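Local coordinates for protein alcohol dehydrogenase (PDB 4CPD) that probably interconverts alcohols and aldehydes or ketones with NAD as coenzyme, as a zinc-dependent medium-chain alcohol dehydrogenase, at residues R146-G151 with K340-V345; G160-Q165 with H296-A301; M183-A188 with L212-I217; A188-A193 with G309-E314; S251-M256 with G261-V266. All blocks are in the same frame, centred on the assembly; numbering follows the deposited sequence.

Contact 1 (R146-G151 with K340-V345)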
# COMPACT_ATOMS: atom_id res chain seq x y z
N ARG A 146 -32.14 -1.20 -3.13
CA ARG A 146 -30.94 -1.99 -2.81
C ARG A 146 -29.84 -1.61 -3.77
O ARG A 146 -28.71 -1.37 -3.35
CB ARG A 146 -31.22 -3.50 -2.93
CG ARG A 146 -30.29 -4.35 -2.08
CD ARG A 146 -30.10 -5.79 -2.57
NE ARG A 146 -30.97 -6.91 -2.13
CZ ARG A 146 -31.57 -7.09 -0.95
NH1 ARG A 146 -31.52 -6.23 0.05
NH2 ARG A 146 -32.26 -8.20 -0.77
N ALA A 147 -30.18 -1.53 -5.06
CA ALA A 147 -29.21 -1.30 -6.12
C ALA A 147 -28.45 0.00 -5.97
O ALA A 147 -27.27 0.08 -6.33
CB ALA A 147 -29.86 -1.34 -7.50
N ILE A 148 -29.12 1.03 -5.47
CA ILE A 148 -28.51 2.36 -5.49
C ILE A 148 -27.13 2.39 -4.82
O ILE A 148 -26.23 3.08 -5.26
CB ILE A 148 -29.44 3.44 -4.93
CG1 ILE A 148 -28.77 4.81 -5.03
CG2 ILE A 148 -29.82 3.16 -3.49
CD1 ILE A 148 -29.74 5.95 -4.84
N PHE A 149 -26.95 1.57 -3.81
CA PHE A 149 -25.70 1.54 -3.04
C PHE A 149 -24.47 1.07 -3.82
O PHE A 149 -23.34 1.49 -3.54
CB PHE A 149 -25.90 0.70 -1.81
CG PHE A 149 -26.90 1.28 -0.87
CD1 PHE A 149 -28.25 1.06 -1.02
CD2 PHE A 149 -26.50 2.14 0.11
CE1 PHE A 149 -29.17 1.64 -0.17
CE2 PHE A 149 -27.41 2.72 0.98
CZ PHE A 149 -28.75 2.46 0.84
N ALA A 150 -24.71 0.27 -4.85
CA ALA A 150 -23.65 -0.20 -5.72
C ALA A 150 -22.89 0.94 -6.40
O ALA A 150 -21.70 0.79 -6.73
CB ALA A 150 -24.21 -1.13 -6.76
N GLY A 151 -23.58 2.06 -6.62
CA GLY A 151 -22.99 3.17 -7.33
C GLY A 151 -22.01 3.99 -6.52
O GLY A 151 -21.17 4.72 -7.13
N LYS A 340 -29.11 7.37 7.04
CA LYS A 340 -29.02 7.48 5.61
C LYS A 340 -30.34 7.96 5.06
O LYS A 340 -31.39 7.39 5.38
CB LYS A 340 -28.67 6.14 4.98
CG LYS A 340 -28.47 6.18 3.47
CD LYS A 340 -27.24 7.01 3.06
CE LYS A 340 -27.00 6.95 1.56
NZ LYS A 340 -25.72 7.58 1.19
N VAL A 341 -30.27 8.99 4.23
CA VAL A 341 -31.44 9.58 3.60
C VAL A 341 -31.50 9.25 2.13
O VAL A 341 -30.53 9.46 1.38
CB VAL A 341 -31.45 11.11 3.74
CG1 VAL A 341 -32.76 11.68 3.21
CG2 VAL A 341 -31.29 11.52 5.20
N LEU A 342 -32.65 8.77 1.71
CA LEU A 342 -32.91 8.51 0.31
C LEU A 342 -34.06 9.40 -0.14
O LEU A 342 -35.05 9.49 0.56
CB LEU A 342 -33.25 7.04 0.13
CG LEU A 342 -32.26 6.19 -0.62
CD1 LEU A 342 -30.86 6.36 -0.10
CD2 LEU A 342 -32.67 4.72 -0.56
N LEU A 343 -33.92 10.07 -1.27
CA LEU A 343 -34.93 11.00 -1.77
C LEU A 343 -35.79 10.31 -2.85
O LEU A 343 -35.28 9.81 -3.85
CB LEU A 343 -34.27 12.24 -2.36
CG LEU A 343 -33.90 13.43 -1.45
CD1 LEU A 343 -33.68 13.04 -0.00
CD2 LEU A 343 -32.69 14.17 -2.02
N VAL A 344 -37.10 10.31 -2.64
CA VAL A 344 -38.02 9.76 -3.62
C VAL A 344 -38.37 10.84 -4.62
O VAL A 344 -38.89 11.88 -4.23
CB VAL A 344 -39.32 9.26 -2.98
CG1 VAL A 344 -40.16 8.55 -4.05
CG2 VAL A 344 -39.02 8.33 -1.81
N VAL A 345 -38.07 10.61 -5.89
CA VAL A 345 -38.38 11.58 -6.94
C VAL A 345 -39.55 11.09 -7.80
O VAL A 345 -39.53 9.98 -8.38
CB VAL A 345 -37.13 12.12 -7.72
CG1 VAL A 345 -35.84 11.44 -7.32
CG2 VAL A 345 -37.32 12.09 -9.23

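Contact 2 (G160-Q165 with H296-A301)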
# COMPACT_ATOMS: atom_id res chain seq x y z
N GLY A 160 -12.38 -0.88 -0.79
CA GLY A 160 -11.44 -0.69 0.28
C GLY A 160 -10.95 -2.02 0.80
O GLY A 160 -9.75 -2.20 1.02
N LEU A 161 -11.88 -2.95 1.00
CA LEU A 161 -11.58 -4.25 1.58
C LEU A 161 -10.88 -5.17 0.60
O LEU A 161 -9.95 -5.90 1.00
CB LEU A 161 -12.82 -4.93 2.09
CG LEU A 161 -13.47 -4.22 3.26
CD1 LEU A 161 -14.86 -4.80 3.50
CD2 LEU A 161 -12.60 -4.32 4.49
N ILE A 162 -11.29 -5.16 -0.66
CA ILE A 162 -10.56 -5.99 -1.64
C ILE A 162 -9.10 -5.53 -1.84
O ILE A 162 -8.18 -6.36 -1.89
CB ILE A 162 -11.25 -6.02 -3.00
CG1 ILE A 162 -12.65 -6.61 -2.87
CG2 ILE A 162 -10.44 -6.83 -4.00
CD1 ILE A 162 -12.71 -8.05 -2.46
N GLN A 163 -8.91 -4.22 -1.92
CA GLN A 163 -7.58 -3.66 -2.08
C GLN A 163 -6.76 -3.94 -0.83
O GLN A 163 -5.55 -4.18 -0.91
CB GLN A 163 -7.67 -2.16 -2.42
CG GLN A 163 -8.09 -1.89 -3.87
CD GLN A 163 -8.67 -0.50 -4.09
OE1 GLN A 163 -8.37 0.42 -3.33
NE2 GLN A 163 -9.49 -0.34 -5.13
N GLY A 164 -7.43 -3.96 0.31
CA GLY A 164 -6.78 -4.29 1.58
C GLY A 164 -6.48 -5.77 1.73
O GLY A 164 -5.97 -6.21 2.75
N GLN A 165 -6.83 -6.54 0.72
CA GLN A 165 -6.50 -7.95 0.59
C GLN A 165 -7.18 -8.83 1.60
O GLN A 165 -6.71 -9.87 1.93
CB GLN A 165 -4.99 -8.16 0.57
CG GLN A 165 -4.31 -7.38 -0.54
CD GLN A 165 -4.02 -8.24 -1.75
OE1 GLN A 165 -4.76 -8.23 -2.73
NE2 GLN A 165 -2.91 -8.98 -1.69
N HIS A 296 -16.05 1.43 -10.72
CA HIS A 296 -16.24 0.65 -11.95
C HIS A 296 -15.60 -0.73 -11.87
O HIS A 296 -16.09 -1.67 -12.45
CB HIS A 296 -15.66 1.36 -13.16
CG HIS A 296 -16.18 2.74 -13.36
ND1 HIS A 296 -15.91 3.77 -12.49
CD2 HIS A 296 -16.96 3.26 -14.34
CE1 HIS A 296 -16.49 4.87 -12.92
NE2 HIS A 296 -17.14 4.59 -14.04
N LEU A 297 -14.47 -0.82 -11.16
CA LEU A 297 -13.75 -2.05 -11.08
C LEU A 297 -14.58 -3.11 -10.34
O LEU A 297 -14.46 -4.27 -10.66
CB LEU A 297 -12.40 -1.83 -10.37
CG LEU A 297 -11.40 -3.00 -10.52
CD1 LEU A 297 -11.02 -3.19 -11.97
CD2 LEU A 297 -10.14 -2.76 -9.69
N TYR A 298 -15.40 -2.70 -9.38
CA TYR A 298 -16.10 -3.59 -8.47
C TYR A 298 -17.59 -3.70 -8.70
O TYR A 298 -18.22 -4.62 -8.22
CB TYR A 298 -15.87 -3.09 -7.05
CG TYR A 298 -14.40 -2.95 -6.73
CD1 TYR A 298 -13.58 -4.08 -6.69
CD2 TYR A 298 -13.82 -1.71 -6.48
CE1 TYR A 298 -12.24 -3.98 -6.42
CE2 TYR A 298 -12.47 -1.60 -6.21
CZ TYR A 298 -11.70 -2.73 -6.18
OH TYR A 298 -10.37 -2.65 -5.91
N ILE A 299 -18.18 -2.77 -9.42
CA ILE A 299 -19.64 -2.66 -9.46
C ILE A 299 -20.34 -3.92 -9.95
O ILE A 299 -21.39 -4.24 -9.46
CB ILE A 299 -20.07 -1.44 -10.30
CG1 ILE A 299 -21.54 -1.13 -10.06
CG2 ILE A 299 -19.84 -1.70 -11.79
CD1 ILE A 299 -21.93 0.22 -10.60
N ASP A 300 -19.76 -4.66 -10.89
CA ASP A 300 -20.43 -5.85 -11.43
C ASP A 300 -20.55 -6.93 -10.36
O ASP A 300 -21.61 -7.55 -10.23
CB ASP A 300 -19.73 -6.36 -12.69
CG ASP A 300 -19.81 -5.36 -13.85
OD1 ASP A 300 -20.93 -5.01 -14.24
OD2 ASP A 300 -18.77 -4.86 -14.34
N ALA A 301 -19.49 -7.11 -9.57
CA ALA A 301 -19.49 -8.09 -8.50
C ALA A 301 -20.43 -7.67 -7.40
O ALA A 301 -21.10 -8.50 -6.82
CB ALA A 301 -18.11 -8.28 -7.93

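Contact 3 (M183-A188 with L212-I217)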
# COMPACT_ATOMS: atom_id res chain seq x y z
N MET A 183 -21.38 -0.45 5.55
CA MET A 183 -21.23 -1.31 4.37
C MET A 183 -20.01 -2.24 4.56
O MET A 183 -20.05 -3.45 4.27
CB MET A 183 -21.02 -0.49 3.10
CG MET A 183 -22.13 0.49 2.75
SD MET A 183 -23.69 -0.24 2.22
CE MET A 183 -24.61 -0.06 3.75
N ALA A 184 -18.92 -1.66 5.05
CA ALA A 184 -17.70 -2.41 5.22
C ALA A 184 -17.91 -3.56 6.17
O ALA A 184 -17.49 -4.69 5.90
CB ALA A 184 -16.59 -1.50 5.75
N ILE A 185 -18.56 -3.28 7.30
CA ILE A 185 -18.86 -4.33 8.27
C ILE A 185 -19.61 -5.50 7.63
O ILE A 185 -19.19 -6.64 7.71
CB ILE A 185 -19.65 -3.80 9.45
CG1 ILE A 185 -18.75 -2.91 10.28
CG2 ILE A 185 -20.12 -4.93 10.32
CD1 ILE A 185 -19.52 -2.00 11.23
N GLU A 186 -20.72 -5.21 6.98
CA GLU A 186 -21.52 -6.26 6.34
C GLU A 186 -20.67 -7.04 5.36
O GLU A 186 -20.69 -8.24 5.38
CB GLU A 186 -22.73 -5.66 5.63
CG GLU A 186 -23.84 -6.65 5.32
CD GLU A 186 -25.07 -6.00 4.66
OE1 GLU A 186 -25.20 -4.76 4.65
OE2 GLU A 186 -25.92 -6.74 4.17
N VAL A 187 -19.93 -6.34 4.50
CA VAL A 187 -19.12 -6.99 3.46
C VAL A 187 -18.09 -7.88 4.12
O VAL A 187 -17.92 -9.04 3.73
CB VAL A 187 -18.37 -5.98 2.58
CG1 VAL A 187 -17.37 -6.69 1.67
CG2 VAL A 187 -19.33 -5.15 1.75
N ALA A 188 -17.41 -7.33 5.12
CA ALA A 188 -16.35 -8.09 5.77
C ALA A 188 -16.90 -9.44 6.24
O ALA A 188 -16.29 -10.49 6.03
CB ALA A 188 -15.76 -7.31 6.92
N LEU A 212 -24.87 -5.93 12.88
CA LEU A 212 -24.28 -6.45 11.63
C LEU A 212 -23.19 -7.48 11.88
O LEU A 212 -22.75 -8.19 10.96
CB LEU A 212 -23.74 -5.31 10.77
CG LEU A 212 -24.82 -4.41 10.16
CD1 LEU A 212 -24.21 -3.09 9.70
CD2 LEU A 212 -25.52 -5.11 9.00
N GLY A 213 -22.76 -7.57 13.13
CA GLY A 213 -21.92 -8.66 13.59
C GLY A 213 -20.59 -8.19 14.14
O GLY A 213 -19.73 -9.01 14.37
N ALA A 214 -20.41 -6.89 14.35
CA ALA A 214 -19.14 -6.38 14.85
C ALA A 214 -19.15 -6.24 16.35
O ALA A 214 -20.20 -6.06 16.97
CB ALA A 214 -18.82 -5.04 14.20
N ILE A 215 -17.95 -6.30 16.93
CA ILE A 215 -17.71 -5.88 18.31
C ILE A 215 -17.55 -4.35 18.35
O ILE A 215 -16.55 -3.82 17.86
CB ILE A 215 -16.45 -6.54 18.84
CG1 ILE A 215 -16.66 -8.04 18.92
CG2 ILE A 215 -16.08 -5.97 20.20
CD1 ILE A 215 -15.40 -8.84 19.23
N PRO A 216 -18.52 -3.64 18.95
CA PRO A 216 -18.49 -2.18 18.97
C PRO A 216 -17.53 -1.70 20.01
O PRO A 216 -17.34 -2.37 21.03
CB PRO A 216 -19.91 -1.82 19.36
CG PRO A 216 -20.30 -2.92 20.28
CD PRO A 216 -19.63 -4.16 19.76
N ILE A 217 -16.92 -0.55 19.74
CA ILE A 217 -15.91 0.06 20.61
C ILE A 217 -16.10 1.58 20.57
O ILE A 217 -15.92 2.21 19.52
CB ILE A 217 -14.48 -0.26 20.12
CG1 ILE A 217 -14.23 -1.78 20.17
CG2 ILE A 217 -13.45 0.48 20.96
CD1 ILE A 217 -12.86 -2.22 19.66

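Contact 4 (A188-A193 with G309-E314)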
# COMPACT_ATOMS: atom_id res chain seq x y z
N ALA A 188 -17.41 -7.33 5.12
CA ALA A 188 -16.35 -8.09 5.77
C ALA A 188 -16.90 -9.44 6.24
O ALA A 188 -16.29 -10.49 6.03
CB ALA A 188 -15.76 -7.31 6.92
N GLN A 189 -18.07 -9.39 6.85
CA GLN A 189 -18.82 -10.62 7.22
C GLN A 189 -18.93 -11.62 6.10
O GLN A 189 -18.45 -12.72 6.19
CB GLN A 189 -20.23 -10.26 7.66
CG GLN A 189 -20.88 -11.34 8.49
CD GLN A 189 -20.34 -11.32 9.90
OE1 GLN A 189 -19.94 -10.28 10.40
NE2 GLN A 189 -20.33 -12.48 10.55
N VAL A 190 -19.51 -11.22 5.00
CA VAL A 190 -19.71 -12.12 3.88
C VAL A 190 -18.39 -12.58 3.20
O VAL A 190 -18.37 -13.61 2.52
CB VAL A 190 -20.68 -11.43 2.89
CG1 VAL A 190 -20.78 -12.16 1.56
CG2 VAL A 190 -22.03 -11.26 3.58
N LEU A 191 -17.30 -11.83 3.37
CA LEU A 191 -16.01 -12.24 2.83
C LEU A 191 -15.24 -13.11 3.82
O LEU A 191 -14.06 -13.37 3.64
CB LEU A 191 -15.20 -11.02 2.41
CG LEU A 191 -15.39 -10.59 0.95
CD1 LEU A 191 -16.85 -10.44 0.59
CD2 LEU A 191 -14.60 -9.31 0.70
N GLY A 192 -15.92 -13.53 4.88
CA GLY A 192 -15.40 -14.53 5.80
C GLY A 192 -14.47 -14.05 6.87
O GLY A 192 -13.57 -14.77 7.29
N ALA A 193 -14.64 -12.82 7.33
CA ALA A 193 -13.80 -12.33 8.39
C ALA A 193 -14.08 -13.16 9.62
O ALA A 193 -15.19 -13.56 9.83
CB ALA A 193 -14.06 -10.87 8.66
N GLY A 309 -29.06 -11.39 -2.72
CA GLY A 309 -29.43 -11.25 -1.32
C GLY A 309 -28.34 -11.34 -0.29
O GLY A 309 -28.59 -11.06 0.88
N ARG A 310 -27.11 -11.64 -0.71
CA ARG A 310 -25.99 -11.73 0.24
C ARG A 310 -25.71 -10.44 0.97
O ARG A 310 -25.23 -10.46 2.10
CB ARG A 310 -24.70 -12.20 -0.45
CG ARG A 310 -24.88 -13.46 -1.31
CD ARG A 310 -25.13 -14.73 -0.51
NE ARG A 310 -23.85 -15.27 -0.08
CZ ARG A 310 -23.38 -15.23 1.16
NH1 ARG A 310 -24.08 -14.71 2.17
NH2 ARG A 310 -22.18 -15.73 1.40
N LEU A 311 -26.04 -9.32 0.35
CA LEU A 311 -25.93 -8.01 0.99
C LEU A 311 -27.24 -7.24 0.91
O LEU A 311 -27.95 -7.22 -0.12
CB LEU A 311 -24.82 -7.22 0.31
CG LEU A 311 -23.40 -7.76 0.50
CD1 LEU A 311 -22.42 -7.06 -0.43
CD2 LEU A 311 -22.99 -7.59 1.94
N GLN A 312 -27.53 -6.55 1.99
CA GLN A 312 -28.79 -5.83 2.15
C GLN A 312 -28.54 -4.44 2.67
O GLN A 312 -28.97 -4.10 3.77
CB GLN A 312 -29.69 -6.62 3.09
CG GLN A 312 -29.64 -8.10 2.79
CD GLN A 312 -30.73 -8.85 3.49
OE1 GLN A 312 -31.02 -8.61 4.67
NE2 GLN A 312 -31.36 -9.79 2.77
N PRO A 313 -27.86 -3.62 1.88
CA PRO A 313 -27.49 -2.30 2.37
C PRO A 313 -28.65 -1.39 2.69
O PRO A 313 -28.52 -0.55 3.56
CB PRO A 313 -26.72 -1.71 1.18
CG PRO A 313 -27.23 -2.44 -0.03
CD PRO A 313 -27.49 -3.84 0.47
N GLU A 314 -29.77 -1.53 1.98
CA GLU A 314 -30.96 -0.67 2.22
C GLU A 314 -31.46 -0.68 3.68
O GLU A 314 -32.12 0.26 4.11
CB GLU A 314 -32.13 -0.99 1.27
CG GLU A 314 -32.94 -2.24 1.61
CD GLU A 314 -32.24 -3.51 1.20
OE1 GLU A 314 -31.04 -3.47 0.80
OE2 GLU A 314 -32.91 -4.56 1.26

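Contact 5 (S251-M256 with G261-V266). With NAD (nicotinamide-adenine-dinucleotide), chain G.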
# COMPACT_ATOMS: atom_id res chain seq x y z
N SER A 251 -3.66 7.85 12.14
CA SER A 251 -2.59 7.45 13.07
C SER A 251 -3.08 6.29 13.91
O SER A 251 -2.33 5.35 14.22
CB SER A 251 -2.22 8.62 13.97
OG SER A 251 -2.13 9.82 13.22
N LEU A 252 -4.35 6.37 14.25
CA LEU A 252 -5.01 5.31 14.97
C LEU A 252 -4.98 4.01 14.19
O LEU A 252 -4.60 2.97 14.73
CB LEU A 252 -6.46 5.72 15.25
CG LEU A 252 -7.07 5.03 16.47
CD1 LEU A 252 -6.41 5.51 17.77
CD2 LEU A 252 -8.56 5.32 16.47
N ALA A 253 -5.34 4.07 12.92
CA ALA A 253 -5.34 2.90 12.07
C ALA A 253 -3.96 2.26 12.02
O ALA A 253 -3.84 1.02 12.11
CB ALA A 253 -5.82 3.24 10.67
N LEU A 254 -2.94 3.11 11.89
CA LEU A 254 -1.55 2.65 11.77
C LEU A 254 -0.96 2.10 13.08
O LEU A 254 -0.14 1.19 13.06
CB LEU A 254 -0.68 3.77 11.21
CG LEU A 254 -0.98 4.01 9.72
CD1 LEU A 254 -0.43 5.34 9.28
CD2 LEU A 254 -0.41 2.92 8.82
N GLU A 255 -1.40 2.63 14.20
CA GLU A 255 -1.01 2.07 15.48
C GLU A 255 -1.72 0.73 15.72
O GLU A 255 -1.13 -0.26 16.14
CB GLU A 255 -1.37 3.07 16.57
CG GLU A 255 -0.60 2.82 17.86
CD GLU A 255 -0.89 3.86 18.93
OE1 GLU A 255 -1.63 4.84 18.66
OE2 GLU A 255 -0.35 3.71 20.05
N MET A 256 -3.02 0.73 15.45
CA MET A 256 -3.88 -0.40 15.72
C MET A 256 -3.50 -1.69 14.93
O MET A 256 -3.47 -2.79 15.50
CB MET A 256 -5.28 0.08 15.36
CG MET A 256 -6.44 -0.87 15.56
SD MET A 256 -7.94 0.00 15.06
CE MET A 256 -8.02 1.37 16.21
N GLY A 261 0.48 -6.07 8.65
CA GLY A 261 -0.89 -5.90 8.23
C GLY A 261 -1.07 -4.81 7.17
O GLY A 261 -0.11 -4.28 6.60
N ARG A 262 -2.33 -4.47 6.93
CA ARG A 262 -2.69 -3.59 5.82
C ARG A 262 -3.68 -2.58 6.28
O ARG A 262 -4.60 -2.92 7.01
CB ARG A 262 -3.33 -4.40 4.69
CG ARG A 262 -2.37 -5.36 4.02
CD ARG A 262 -3.09 -6.60 3.56
NE ARG A 262 -3.01 -7.68 4.55
CZ ARG A 262 -4.03 -8.41 5.03
NH1 ARG A 262 -5.31 -8.22 4.69
NH2 ARG A 262 -3.73 -9.37 5.88
N VAL A 263 -3.49 -1.33 5.88
CA VAL A 263 -4.42 -0.28 6.18
C VAL A 263 -4.96 0.28 4.88
O VAL A 263 -4.21 0.60 3.96
CB VAL A 263 -3.76 0.81 6.97
CG1 VAL A 263 -4.71 1.98 7.15
CG2 VAL A 263 -3.33 0.28 8.32
N SER A 264 -6.27 0.39 4.81
CA SER A 264 -6.96 0.83 3.61
C SER A 264 -7.72 2.10 4.02
O SER A 264 -8.79 2.00 4.65
CB SER A 264 -7.91 -0.27 3.16
OG SER A 264 -8.11 -0.27 1.79
N ALA A 265 -7.18 3.28 3.67
CA ALA A 265 -7.80 4.57 4.04
C ALA A 265 -8.76 5.08 2.98
O ALA A 265 -8.40 5.26 1.82
CB ALA A 265 -6.75 5.62 4.29
N VAL A 266 -9.99 5.32 3.38
CA VAL A 266 -11.06 5.60 2.44
C VAL A 266 -11.81 6.90 2.81
O VAL A 266 -12.51 7.48 1.99
CB VAL A 266 -11.97 4.35 2.36
CG1 VAL A 266 -13.29 4.63 3.04
CG2 VAL A 266 -12.19 3.92 0.94
PA NAD G . -20.65 10.25 7.82
O1A NAD G . -22.17 10.12 7.73
O2A NAD G . -20.04 11.59 8.20
O5B NAD G . -19.98 9.12 8.77
C5B NAD G . -18.82 9.42 9.55
C4B NAD G . -18.83 8.58 10.83
O4B NAD G . -17.54 8.64 11.45
C3B NAD G . -19.86 9.12 11.83
O3B NAD G . -20.62 8.08 12.46
C2B NAD G . -19.02 9.80 12.87
O2B NAD G . -19.64 9.78 14.16
C1B NAD G . -17.75 8.97 12.82
N9A NAD G . -16.63 9.73 13.36
C8A NAD G . -16.37 11.03 13.09
N7A NAD G . -15.26 11.41 13.77
C5A NAD G . -14.81 10.34 14.47
C6A NAD G . -13.68 10.06 15.38
N6A NAD G . -12.81 11.04 15.65
N1A NAD G . -13.54 8.82 15.92
C2A NAD G . -14.42 7.83 15.64
N3A NAD G . -15.48 8.03 14.81
C4A NAD G . -15.72 9.23 14.21
O3 NAD G . -19.99 9.86 6.39
PN NAD G . -20.20 8.53 5.48
O1N NAD G . -21.41 8.85 4.61
O2N NAD G . -20.07 7.25 6.31
O5D NAD G . -18.86 8.57 4.59
C5D NAD G . -17.65 8.07 5.20
C4D NAD G . -16.36 8.78 4.79
O4D NAD G . -15.90 8.20 3.57
C3D NAD G . -16.52 10.28 4.53
O3D NAD G . -15.29 10.94 4.90
C2D NAD G . -16.80 10.35 3.03
O2D NAD G . -16.52 11.63 2.39
C1D NAD G . -15.90 9.21 2.54
N1N NAD G . -16.28 8.67 1.23
C2N NAD G . -15.24 8.39 0.43
C3N NAD G . -15.41 7.87 -0.84
C7N NAD G . -14.15 7.60 -1.62
O7N NAD G . -14.14 7.62 -2.84
N7N NAD G . -13.04 7.31 -0.91
C4N NAD G . -16.71 7.61 -1.30
C5N NAD G . -17.79 7.90 -0.46
C6N NAD G . -17.55 8.43 0.81

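Contact 1 (R146-G151 with K340-V345)
Lys340 and Phe149 meet beside the catalytic-domain zinc site, the aliphatic part of the lysine running past the CE2 corner of the phenyl ring at a slant. The bond from CA to CB points toward segment 146-151, and CG, anti to the backbone N (chi1 -176°), continues that way. CG lies 4.4 Å from Phe149 CE2. A bend at chi2 (66°) carries CD slightly off, and the extended bonds beyond bring CE back to the ring. CE of Lys340 makes the nearest approach, 4.3 Å from Phe149 CE2. The ammonium NZ goes beyond the phenyl group to form a salt bridge with Glu60 OE2 and a hydrogen bond with Ile37 O, which probably offsets the charge of this buried residue. This places the lysine about 4 Å, side chain to side chain, from the zinc ligand Cys38, consistent with a second-shell position.

One residue before Phe149, Ile148 CG2 touches Leu342 CD2 at 4.4 Å, a purely apolar contact. Phe149 also has Arg146 O in the plane of its ring, at the edge, and Pro313 packs against it. Strand 341-344 runs antiparallel to strand 28-37 and parallel to strand 319-322. Ile148 and Phe149 lie against this strand and the residue before it, while Ala150 packs against helix 295-307.

Contact 2 (G160-Q165 with H296-A301)
Gln163 and Tyr298 join two helices of the medium-chain dehydrogenase fold: helix 153-163, which leads into the first strand of the Rossmann sheet, and helix 295-307, which follows its last strand. Tyr298 carries most of the contact. Its side chain points across the gap between the helices and brings the hydroxyl to the amide of Gln163, whose NE2 donates a hydrogen bond to Tyr298 OH over 2.6 Å. The bond is moderately bent, 149° at the hydrogen, and the oxygen lies slightly off the amide plane. Amide and phenol ring are turned 42° against each other, so they do not stack; NE2 instead sits at the ring edge, near its plane. Gln163 reaches there because CG lies beside the backbone N (chi1 -75°) and the chain beyond is extended.

One face of the phenol ring has Leu297 CB over its centre, 4.1 Å above the plane, a neighbour from its own helix that probably limits tilting of the ring. Just past Gln163 the helix closes in a Schellman motif, with Gln165 at positive phi. Two carbonyls near this helix end accept bonds from the adjoining strand, Gly160 O from Ser264 OG and Gly164 O from Arg262 NH1. Ile162 runs past the tyrosine in the opposite direction, its CB and CG2 each 4.1 Å from Tyr298 CE1.

Contact 3 (M183-A188 with L212-I217)
In the coenzyme-binding Rossmann domain, Ile185 of helix 179-190 packs against Leu212 and Ala214, which flank the turn from helix 203-212 into strand 215-218. The branch methyl CG2 of Ile185 does the touching: it lies 3.7 Å from Leu212 CB and 4.1 Å from Ala214 CB, filling the corner between the two. CG2 is directed there by standing opposite the backbone N, while the longer CG1 branch lies beside that N. The side chains of Ile185 and Leu212 run nearly perpendicular.

Helix 179-190 follows the glycine-rich turn after strand 171-175 and is the helix of the first beta-alpha-beta unit (171-175, 179-190, 195-200), whereas strand 215-218 forms one outer edge of the parallel sheet within this chain. The chain reaches that strand through a Schellman motif at Gly213, whose phi of 120° suits glycine. Ile185 and Ala214 both also touch Ala198 on the intervening strand 195-200.

The nearest CA atoms of the two segments are those of Glu186 and Leu212, 6.0 Å apart. Here the extended glutamate chain lays its CG 4.3 Å from Leu212 CD2 before its carboxylate continues to the backbone N of Gln312, which bonds to OE2.

Contact 4 (A188-A193 with G309-E314)
The CA atoms of Val190 and Arg310 lie 7.3 Å apart, where the end of helix 179-190, closed by a Schellman motif with Gly192 at positive phi, faces the loop that follows helix 295-307. Val190 is the single residue of its segment that makes the contact, and its two methyls divide the work. CG1, opposite the backbone N (chi1 170°), sits above one face of the Arg310 guanidinium, offset toward its rim and 3.8 Å from NH2. CG2 points to the loop backbone, 3.6 Å from Arg310 O, and meets Leu311 CD2 at 4.1 Å. The arginine chain, bent at both chi2 and chi3, folds back to bring its flat end over the valine.

Leu311 continues inward, packing on Leu305 and Leu306 of helix 295-307. Because guanidinium N-H bonds lie in the plane of the group, a methyl on its face need not interfere with them, so the contact is one of dispersion over a flat cation and leaves its N-H groups able to find polar partners in the plane.

Contact 5 (S251-M256 with G261-V266)
Val266 O accepts a hydrogen bond from the carboxamide N7N of NAD, 3.0 Å long and nearly straight at 160°. Val266 follows directly on strand 262-265, and the other end of that strand is packed against helix 247-256. There Val263 points at the helix and spreads its methyls over two residues. CG1 lies 3.9 Å from Ala253 CB. CG2 meets Leu254 CD2 at 4.0 Å and also faces the carbonyl of Ala253; Leu254 and Val263 run almost perpendicular. Leu254 CG stands beside the backbone N (chi1 -71°), which lets the end of the chain reach the strand.

Helix and strand belong to the beta-alpha-beta unit 239-242, 247-256, 262-265 of the Rossmann fold. Phe288 of the adjacent strand 286-290 also touches Val263. The helix contact itself is buried and apolar, whereas the coenzyme is held through a backbone oxygen, a bond that probably limits rotation of the nicotinamide carboxamide; Ala293 N and Val268 N are further backbone partners of NAD.

Contacts 3 and 4 lie closest, their centres about 9 Å apart: both use helix 179-190 and share Ala188. Contacts 1 and 5 are the most distant, about 29 Å between centres, on opposite sides of the chain's centre. Contacts 3 and 5 come in series along the chain and reach the same six-stranded parallel sheet, whereas 2 and 4 interleave, as do 3 and 4. Contact 1 spans all the others in sequence. It is tied to contact 4 by the Arg146-Glu314 salt bridge, and contacts 2 and 5 touch where the end of helix 153-163 meets strand 262-265. Contacts 3 and 5 lie within the coenzyme-binding domain and contact 1 beside the catalytic zinc, both parts meeting at NAD.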